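TRNA threonylcarbamoyladenosine biosynthesis protein TsaB (PDB 5BR9) probably takes part in making the threonylcarbamoyl modification of adenosine 37 in tRNA, as a TsaB-type member of the KAE1/TsaD family. Local coordinates at residues Gln88-Ala100 / Trp207-Val221. Numbering follows the deposited sequence.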
loop_
_atom_site.group_PDB
_atom_site.type_symbol
_atom_site.label_atom_id
_atom_site.label_comp_id
_atom_site.label_asym_id
_atom_site.label_seq_id
_atom_site.Cartn_x
_atom_site.Cartn_y
_atom_site.Cartn_z
ATOM N N GLN A 88 6.868 3.088 -3.668
ATOM C CA GLN A 88 7.564 1.968 -4.292
ATOM C C GLN A 88 7.182 1.792 -5.768
ATOM O O GLN A 88 8.032 1.517 -6.612
ATOM C CB GLN A 88 7.273 0.687 -3.514
ATOM C CG GLN A 88 8.149 0.524 -2.261
ATOM C CD GLN A 88 7.936 -0.826 -1.567
ATOM O OE1 GLN A 88 8.892 -1.496 -1.196
ATOM N NE2 GLN A 88 6.673 -1.217 -1.390
ATOM N N GLY A 89 5.888 1.886 -6.066
ATOM C CA GLY A 89 5.415 1.788 -7.437
ATOM C C GLY A 89 5.940 2.921 -8.317
ATOM O O GLY A 89 6.422 2.690 -9.429
ATOM N N LEU A 90 5.855 4.146 -7.803
ATOM C CA LEU A 90 6.325 5.331 -8.504
ATOM C C LEU A 90 7.799 5.143 -8.811
ATOM O O LEU A 90 8.238 5.325 -9.948
ATOM C CB LEU A 90 6.113 6.599 -7.666
ATOM C CG LEU A 90 4.708 7.140 -7.433
ATOM C CD1 LEU A 90 4.795 8.331 -6.518
ATOM C CD2 LEU A 90 4.045 7.551 -8.751
ATOM N N ALA A 91 8.541 4.743 -7.781
ATOM C CA ALA A 91 9.985 4.679 -7.845
ATOM C C ALA A 91 10.467 3.565 -8.750
ATOM O O ALA A 91 11.450 3.731 -9.459
ATOM C CB ALA A 91 10.562 4.516 -6.449
ATOM N N PHE A 92 9.758 2.444 -8.753
ATOM C CA PHE A 92 10.107 1.318 -9.623
ATOM C C PHE A 92 9.923 1.697 -11.100
ATOM O O PHE A 92 10.721 1.322 -11.970
ATOM C CB PHE A 92 9.256 0.118 -9.275
ATOM C CG PHE A 92 9.548 -1.120 -10.087
ATOM C CD1 PHE A 92 10.498 -2.036 -9.665
ATOM C CD2 PHE A 92 8.833 -1.385 -11.236
ATOM C CE1 PHE A 92 10.729 -3.193 -10.378
ATOM C CE2 PHE A 92 9.069 -2.533 -11.968
ATOM C CZ PHE A 92 10.022 -3.439 -11.536
ATOM N N ALA A 93 8.836 2.405 -11.382
ATOM C CA ALA A 93 8.536 2.801 -12.749
ATOM C C ALA A 93 9.505 3.864 -13.268
ATOM O O ALA A 93 9.902 3.808 -14.427
ATOM C CB ALA A 93 7.116 3.293 -12.843
ATOM N N LEU A 94 9.894 4.813 -12.412
ATOM C CA LEU A 94 10.813 5.879 -12.818
ATOM C C LEU A 94 12.249 5.368 -12.817
ATOM O O LEU A 94 13.104 5.899 -13.534
ATOM C CB LEU A 94 10.711 7.111 -11.895
ATOM C CG LEU A 94 9.420 7.935 -11.854
ATOM C CD1 LEU A 94 9.447 8.933 -10.701
ATOM C CD2 LEU A 94 9.122 8.650 -13.205
ATOM N N GLN A 95 12.481 4.325 -12.014
ATOM C CA GLN A 95 13.814 3.788 -11.704
ATOM C C GLN A 95 14.605 4.824 -10.930
ATOM O O GLN A 95 15.729 5.171 -11.284
ATOM C CB GLN A 95 14.559 3.339 -12.968
ATOM C CG GLN A 95 13.747 2.349 -13.802
ATOM C CD GLN A 95 14.545 1.708 -14.913
ATOM O OE1 GLN A 95 15.622 2.188 -15.289
ATOM N NE2 GLN A 95 14.022 0.614 -15.453
ATOM N N ARG A 96 13.987 5.309 -9.863
ATOM C CA ARG A 96 14.586 6.284 -8.952
ATOM C C ARG A 96 14.554 5.752 -7.524
ATOM O O ARG A 96 13.753 4.876 -7.209
ATOM C CB ARG A 96 13.851 7.624 -9.030
ATOM C CG ARG A 96 14.010 8.334 -10.340
ATOM C CD ARG A 96 15.479 8.742 -10.579
ATOM N NE ARG A 96 15.599 9.338 -11.909
ATOM C CZ ARG A 96 16.710 9.861 -12.417
ATOM N NH1 ARG A 96 17.835 9.874 -11.708
ATOM N NH2 ARG A 96 16.687 10.382 -13.645
ATOM N N PRO A 97 15.445 6.256 -6.661
ATOM C CA PRO A 97 15.479 5.715 -5.288
ATOM C C PRO A 97 14.418 6.290 -4.335
ATOM O O PRO A 97 13.789 7.303 -4.647
ATOM C CB PRO A 97 16.908 6.050 -4.817
ATOM C CG PRO A 97 17.367 7.156 -5.673
ATOM C CD PRO A 97 16.592 7.136 -6.962
ATOM N N VAL A 98 14.198 5.632 -3.194
ATOM C CA VAL A 98 13.247 6.152 -2.217
ATOM C C VAL A 98 13.977 6.433 -0.914
ATOM O O VAL A 98 14.961 5.779 -0.586
ATOM C CB VAL A 98 12.049 5.196 -1.934
ATOM C CG1 VAL A 98 11.397 4.741 -3.197
ATOM C CG2 VAL A 98 12.439 4.042 -1.053
ATOM N N LEU A 99 13.443 7.395 -0.175
ATOM C CA LEU A 99 13.973 7.851 1.099
ATOM C C LEU A 99 12.926 7.698 2.204
ATOM O O LEU A 99 11.966 8.462 2.271
ATOM C CB LEU A 99 14.397 9.319 0.990
ATOM C CG LEU A 99 15.575 9.628 0.071
ATOM C CD1 LEU A 99 15.619 11.097 -0.312
ATOM C CD2 LEU A 99 16.852 9.246 0.784
ATOM N N ALA A 100 13.113 6.711 3.073
ATOM C CA ALA A 100 12.215 6.516 4.200
ATOM C C ALA A 100 12.622 7.474 5.334
ATOM O O ALA A 100 13.776 7.529 5.725
ATOM C CB ALA A 100 12.256 5.077 4.665
ATOM N N TRP A 207 19.409 12.907 1.185
ATOM C CA TRP A 207 19.812 12.716 -0.209
ATOM C C TRP A 207 21.263 13.162 -0.417
ATOM O O TRP A 207 22.025 12.495 -1.117
ATOM C CB TRP A 207 18.871 13.484 -1.140
ATOM C CG TRP A 207 19.145 13.332 -2.620
ATOM C CD1 TRP A 207 19.491 14.331 -3.491
ATOM C CD2 TRP A 207 19.058 12.123 -3.407
ATOM N NE1 TRP A 207 19.631 13.818 -4.763
ATOM C CE2 TRP A 207 19.366 12.472 -4.743
ATOM C CE3 TRP A 207 18.762 10.786 -3.108
ATOM C CZ2 TRP A 207 19.404 11.526 -5.779
ATOM C CZ3 TRP A 207 18.784 9.851 -4.137
ATOM C CH2 TRP A 207 19.100 10.227 -5.458
ATOM N N ALA A 208 21.633 14.286 0.193
ATOM C CA ALA A 208 23.003 14.808 0.103
ATOM C C ALA A 208 24.027 13.889 0.768
ATOM O O ALA A 208 25.199 13.954 0.430
ATOM C CB ALA A 208 23.097 16.200 0.716
ATOM N N ARG A 209 23.591 13.057 1.718
ATOM C CA ARG A 209 24.485 12.079 2.362
ATOM C C ARG A 209 24.627 10.836 1.499
ATOM O O ARG A 209 25.371 9.926 1.833
ATOM C CB ARG A 209 23.973 11.656 3.745
ATOM C CG ARG A 209 24.177 12.673 4.854
ATOM C CD ARG A 209 23.938 12.039 6.234
ATOM N NE ARG A 209 22.522 11.776 6.488
ATOM C CZ ARG A 209 21.675 12.680 6.975
ATOM N NH1 ARG A 209 22.098 13.909 7.257
ATOM N NH2 ARG A 209 20.399 12.360 7.170
ATOM N N GLY A 210 23.875 10.789 0.405
ATOM C CA GLY A 210 23.915 9.647 -0.481
ATOM C C GLY A 210 22.986 8.513 -0.103
ATOM O O GLY A 210 23.158 7.397 -0.571
ATOM N N GLU A 211 21.998 8.787 0.744
ATOM C CA GLU A 211 21.006 7.773 1.080
ATOM C C GLU A 211 20.043 7.605 -0.075
ATOM O O GLU A 211 20.049 8.397 -1.016
ATOM C CB GLU A 211 20.257 8.141 2.348
ATOM C CG GLU A 211 21.144 8.164 3.587
ATOM C CD GLU A 211 20.370 8.545 4.846
ATOM O OE1 GLU A 211 20.986 9.114 5.772
ATOM O OE2 GLU A 211 19.148 8.280 4.905
ATOM N N GLY A 212 19.208 6.579 -0.007
ATOM C CA GLY A 212 18.278 6.307 -1.080
ATOM C C GLY A 212 18.367 4.844 -1.424
ATOM O O GLY A 212 19.449 4.292 -1.534
ATOM N N VAL A 213 17.216 4.207 -1.579
ATOM C CA VAL A 213 17.162 2.771 -1.741
ATOM C C VAL A 213 16.399 2.506 -3.024
ATOM O O VAL A 213 15.478 3.246 -3.337
ATOM C CB VAL A 213 16.516 2.131 -0.500
ATOM C CG1 VAL A 213 16.097 0.720 -0.775
ATOM C CG2 VAL A 213 17.494 2.199 0.688
ATOM N N GLU A 214 16.783 1.498 -3.799
ATOM C CA GLU A 214 15.988 1.207 -4.987
ATOM C C GLU A 214 14.740 0.418 -4.570
ATOM O O GLU A 214 14.720 -0.238 -3.525
ATOM C CB GLU A 214 16.799 0.471 -6.067
ATOM C CG GLU A 214 17.299 -0.922 -5.717
ATOM C CD GLU A 214 17.941 -1.629 -6.913
ATOM O OE1 GLU A 214 17.314 -1.680 -7.994
ATOM O OE2 GLU A 214 19.081 -2.121 -6.774
ATOM N N ALA A 215 13.697 0.524 -5.387
ATOM C CA ALA A 215 12.369 0.014 -5.064
ATOM C C ALA A 215 12.327 -1.494 -4.801
ATOM O O ALA A 215 11.582 -1.940 -3.937
ATOM C CB ALA A 215 11.396 0.375 -6.190
ATOM N N GLU A 216 13.128 -2.265 -5.533
ATOM C CA GLU A 216 13.187 -3.721 -5.366
ATOM C C GLU A 216 13.948 -4.145 -4.106
ATOM O O GLU A 216 13.887 -5.304 -3.693
ATOM C CB GLU A 216 13.851 -4.382 -6.578
ATOM C CG GLU A 216 13.191 -4.104 -7.917
ATOM C CD GLU A 216 13.952 -3.072 -8.736
ATOM O OE1 GLU A 216 14.102 -3.286 -9.961
ATOM O OE2 GLU A 216 14.400 -2.056 -8.152
ATOM N N GLN A 217 14.679 -3.208 -3.514
ATOM C CA GLN A 217 15.586 -3.521 -2.414
ATOM C C GLN A 217 14.795 -3.557 -1.116
ATOM O O GLN A 217 13.774 -2.884 -1.005
ATOM C CB GLN A 217 16.726 -2.490 -2.356
ATOM C CG GLN A 217 17.740 -2.701 -1.270
ATOM C CD GLN A 217 18.769 -1.591 -1.229
ATOM O OE1 GLN A 217 19.217 -1.123 -2.267
ATOM N NE2 GLN A 217 19.146 -1.161 -0.022
ATOM N N ALA A 218 15.254 -4.359 -0.155
ATOM C CA ALA A 218 14.573 -4.464 1.130
ATOM C C ALA A 218 14.536 -3.100 1.797
ATOM O O ALA A 218 15.547 -2.391 1.897
ATOM C CB ALA A 218 15.249 -5.503 2.037
ATOM N N LEU A 219 13.347 -2.745 2.252
ATOM C CA LEU A 219 13.075 -1.411 2.751
ATOM C C LEU A 219 13.340 -1.317 4.246
ATOM O O LEU A 219 12.841 -2.148 5.018
ATOM C CB LEU A 219 11.627 -1.038 2.444
ATOM C CG LEU A 219 11.255 0.384 2.082
ATOM C CD1 LEU A 219 12.322 1.005 1.193
ATOM C CD2 LEU A 219 9.920 0.331 1.370
ATOM N N PRO A 220 14.114 -0.296 4.664
ATOM C CA PRO A 220 14.399 -0.061 6.085
ATOM C C PRO A 220 13.186 0.567 6.778
ATOM O O PRO A 220 13.271 1.618 7.407
ATOM C CB PRO A 220 15.601 0.892 6.046
ATOM C CG PRO A 220 15.381 1.685 4.772
ATOM C CD PRO A 220 14.777 0.698 3.793
ATOM N N VAL A 221 12.047 -0.097 6.622
ATOM C CA VAL A 221 10.805 0.274 7.280
ATOM C C VAL A 221 10.326 -0.992 7.957
ATOM O O VAL A 221 10.174 -2.022 7.306
ATOM C CB VAL A 221 9.759 0.841 6.282
ATOM C CG1 VAL A 221 8.467 1.219 6.995
ATOM C CG2 VAL A 221 10.337 2.034 5.534
HETATM O O HOH W 1 13.861 2.386 -7.685
#
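Trp207 meets Pro97 through the far end of its indole: CZ3 lies 3.4 Å from Pro97 CG, which sits at the ring edge close to the ring plane. The indole gets there with CG anti to the backbone N (chi1 -178°), while Trp207 CB touches Leu99 CD1. At Gly210, with positive phi, a Schellman motif takes the chain out of the last turn of helix 196-208. Leu99 CD2 packs on the Glu211-Gly212 peptide, 3.6 Å from Gly212 N. Val213 then forms a single antiparallel hydrogen-bonded pair with Val98: Val98 N gives to Val213 O (2.7 Å), and Val213 N gives to Val98 O (2.9 Å). Strand 98-101 is one of the two outermost strands, within the chain, of the 3-2-1-4-5 mixed sheet of an actin-like ATPase-type fold; this bridge sits on its outer edge, while backbone hydrogen bonds of Pro97 and Leu99 with Ile68 and Phe70 hold the inner one. In the type I turn Glu214-Gln217, Ala215 CB lies on helix 77-94, 3.8 Å from Phe92 CB, and a water accepts from Ala215 N and sits very close to Arg96 O. Glu216, whose side chain is poorly ordered, bends so that CG comes to the Phe92 ring edge. Leu219 splits its methyls, CD1 on Val98 CG2 and CD2 on Gln88 OE1. Val221 CG2 finally reaches Ala100 CB at 3.7 Å.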